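Local atomic coordinates of Rbsd/fucu transport protein family protein (Streptococcus pneumoniae, PDB entry 4A34), a protein that probably interconverts the alpha and beta anomers of L-fucose as a fucose mutarotase, and binds beta-L-fucopyranose. Residues I71-V76 with G87-M92. Residues are numbered along the deposited sequence; the frame is centred on the assembly and turned at random.
Sequences IQFMNV and GTYRQM
Phe73 and Tyr89 make the whole tight part of this contact, between strand 71-74 and helix 85-93. Both side chains leave their backbones toward the other segment. The far end of the Phe73 ring does the touching: its CZ lies 3.8 Å from CB of Tyr89 and 4.0 Å from Tyr89 CD2. CD2 sits over one face of the phenyl ring, with Phe73 CE1 4.1 Å away. The rings meet obliquely, with planes at 52° and centroids 5.6 Å apart. In Phe73, CG stands anti to the carbonyl carbon (chi1 -60°), which carries the ring out from the strand to the middle of helix 85-93. The backbones stay well apart, 9.8 Å between the CA atoms of Phe73 and Tyr89. Both residues are buried, and the contact between them is apolar. Tyr89 still has a polar end, and it is satisfied: its OH is hydrogen-bonded to the backbone O of Ala131. Ile50, Pro51 and Leu54 of helix 50-60 also pack on Tyr89, while Trp86 and Ile103 meet Phe73.

The other side is looser. Arg90 starts off to one side, and its chain passes Phe73 only loosely: CG and NH1 of Arg90 both stay 4.8 Å from Phe73 CE2. Arg90 is partly exposed, while Gln91 on the outer side of the helix is exposed. On the strand, Met74 packs instead on helix 108-116, across the sheet from Phe73. The helix therefore rests on one face of the mixed sheet, as expected for the beta-alpha-beta unit of strand 71-74, helix 85-93 and strand 103-106 in this RbsD/FucU family protein.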
loop_
_atom_site.group_PDB
_atom_site.type_symbol
_atom_site.label_atom_id
_atom_site.label_comp_id
_atom_site.label_asym_id
_atom_site.label_seq_id
_atom_site.Cartn_x
_atom_site.Cartn_y
_atom_site.Cartn_z
ATOM N N ILE I 71 -23.226 6.107 -27.483
ATOM C CA ILE I 71 -21.952 5.875 -28.184
ATOM C C ILE I 71 -21.376 7.195 -28.715
ATOM O O ILE I 71 -22.103 8.017 -29.276
ATOM C CB ILE I 71 -22.128 4.846 -29.337
ATOM C CG1 ILE I 71 -22.513 3.471 -28.785
ATOM C CG2 ILE I 71 -20.873 4.727 -30.181
ATOM C CD1 ILE I 71 -23.294 2.627 -29.748
ATOM N N GLN I 72 -20.078 7.403 -28.515
ATOM C CA GLN I 72 -19.411 8.601 -29.020
ATOM C C GLN I 72 -18.145 8.248 -29.773
ATOM O O GLN I 72 -17.370 7.399 -29.334
ATOM C CB GLN I 72 -19.056 9.575 -27.892
ATOM C CG GLN I 72 -20.227 10.271 -27.229
ATOM C CD GLN I 72 -20.826 9.439 -26.123
ATOM O OE1 GLN I 72 -20.151 9.093 -25.144
ATOM N NE2 GLN I 72 -22.099 9.097 -26.274
ATOM N N PHE I 73 -17.932 8.900 -30.910
ATOM C CA PHE I 73 -16.657 8.793 -31.601
ATOM C C PHE I 73 -15.908 10.107 -31.432
ATOM O O PHE I 73 -16.459 11.066 -30.899
ATOM C CB PHE I 73 -16.830 8.437 -33.083
ATOM C CG PHE I 73 -17.536 7.126 -33.334
ATOM C CD1 PHE I 73 -17.578 6.126 -32.369
ATOM C CD2 PHE I 73 -18.129 6.882 -34.566
ATOM C CE1 PHE I 73 -18.229 4.913 -32.620
ATOM C CE2 PHE I 73 -18.778 5.673 -34.822
ATOM C CZ PHE I 73 -18.833 4.692 -33.846
ATOM N N MET I 74 -14.647 10.136 -31.845
ATOM C CA MET I 74 -13.858 11.356 -31.784
ATOM C C MET I 74 -13.788 11.953 -33.176
ATOM O O MET I 74 -13.218 11.344 -34.081
ATOM C CB MET I 74 -12.449 11.073 -31.258
ATOM C CG MET I 74 -11.508 12.280 -31.305
ATOM S SD MET I 74 -9.803 11.905 -30.848
ATOM C CE MET I 74 -9.949 11.763 -29.066
ATOM N N ASN I 75 -14.357 13.145 -33.342
ATOM C CA ASN I 75 -14.384 13.801 -34.646
ATOM C C ASN I 75 -12.997 14.206 -35.148
ATOM O O ASN I 75 -12.090 14.458 -34.356
ATOM C CB ASN I 75 -15.325 15.009 -34.642
ATOM C CG ASN I 75 -16.061 15.176 -35.970
ATOM O OD1 ASN I 75 -15.570 14.766 -37.028
ATOM N ND2 ASN I 75 -17.250 15.770 -35.916
ATOM N N VAL I 76 -12.849 14.252 -36.469
ATOM C CA VAL I 76 -11.589 14.644 -37.110
ATOM C C VAL I 76 -11.382 16.167 -37.169
ATOM O O VAL I 76 -12.339 16.932 -37.184
ATOM C CB VAL I 76 -11.474 14.052 -38.550
ATOM C CG1 VAL I 76 -11.494 12.521 -38.512
ATOM C CG2 VAL I 76 -12.584 14.585 -39.457
ATOM N N GLY I 87 -17.213 2.964 -40.532
ATOM C CA GLY I 87 -18.141 2.059 -41.219
ATOM C C GLY I 87 -18.185 0.704 -40.535
ATOM O O GLY I 87 -19.261 0.194 -40.196
ATOM N N THR I 88 -16.998 0.140 -40.321
ATOM C CA THR I 88 -16.818 -1.111 -39.585
ATOM C C THR I 88 -17.544 -1.086 -38.235
ATOM O O THR I 88 -18.246 -2.045 -37.883
ATOM C CB THR I 88 -15.321 -1.395 -39.353
ATOM O OG1 THR I 88 -14.565 -0.965 -40.493
ATOM C CG2 THR I 88 -15.089 -2.869 -39.112
ATOM N N TYR I 89 -17.378 0.017 -37.497
ATOM C CA TYR I 89 -18.067 0.217 -36.221
ATOM C C TYR I 89 -19.573 0.282 -36.404
ATOM O O TYR I 89 -20.322 -0.327 -35.636
ATOM C CB TYR I 89 -17.611 1.504 -35.519
ATOM C CG TYR I 89 -16.191 1.514 -35.006
ATOM C CD1 TYR I 89 -15.501 0.333 -34.745
ATOM C CD2 TYR I 89 -15.537 2.716 -34.782
ATOM C CE1 TYR I 89 -14.192 0.356 -34.273
ATOM C CE2 TYR I 89 -14.238 2.746 -34.312
ATOM C CZ TYR I 89 -13.574 1.567 -34.065
ATOM O OH TYR I 89 -12.291 1.612 -33.604
ATOM N N ARG I 90 -20.003 1.047 -37.408
ATOM C CA ARG I 90 -21.428 1.241 -37.682
ATOM C C ARG I 90 -22.109 -0.077 -38.058
ATOM O O ARG I 90 -23.179 -0.389 -37.530
ATOM C CB ARG I 90 -21.660 2.344 -38.730
ATOM C CG ARG I 90 -21.643 3.748 -38.130
ATOM C CD ARG I 90 -22.109 4.808 -39.106
ATOM N NE ARG I 90 -21.089 5.095 -40.108
ATOM C CZ ARG I 90 -20.294 6.159 -40.090
ATOM N NH1 ARG I 90 -20.406 7.068 -39.119
ATOM N NH2 ARG I 90 -19.386 6.317 -41.052
ATOM N N GLN I 91 -21.455 -0.847 -38.932
ATOM C CA GLN I 91 -21.859 -2.225 -39.265
ATOM C C GLN I 91 -22.048 -3.098 -38.020
ATOM O O GLN I 91 -23.022 -3.848 -37.909
ATOM C CB GLN I 91 -20.791 -2.894 -40.128
ATOM C CG GLN I 91 -20.637 -2.365 -41.533
ATOM C CD GLN I 91 -19.538 -3.093 -42.292
ATOM O OE1 GLN I 91 -18.584 -3.616 -41.700
ATOM N NE2 GLN I 91 -19.667 -3.134 -43.615
ATOM N N MET I 92 -21.080 -3.007 -37.109
ATOM C CA MET I 92 -21.032 -3.791 -35.891
ATOM C C MET I 92 -22.190 -3.399 -34.973
ATOM O O MET I 92 -22.950 -4.254 -34.530
ATOM C CB MET I 92 -19.689 -3.532 -35.197
ATOM C CG MET I 92 -19.176 -4.633 -34.287
ATOM S SD MET I 92 -17.797 -5.544 -35.005
ATOM C CE MET I 92 -18.658 -6.885 -35.837
#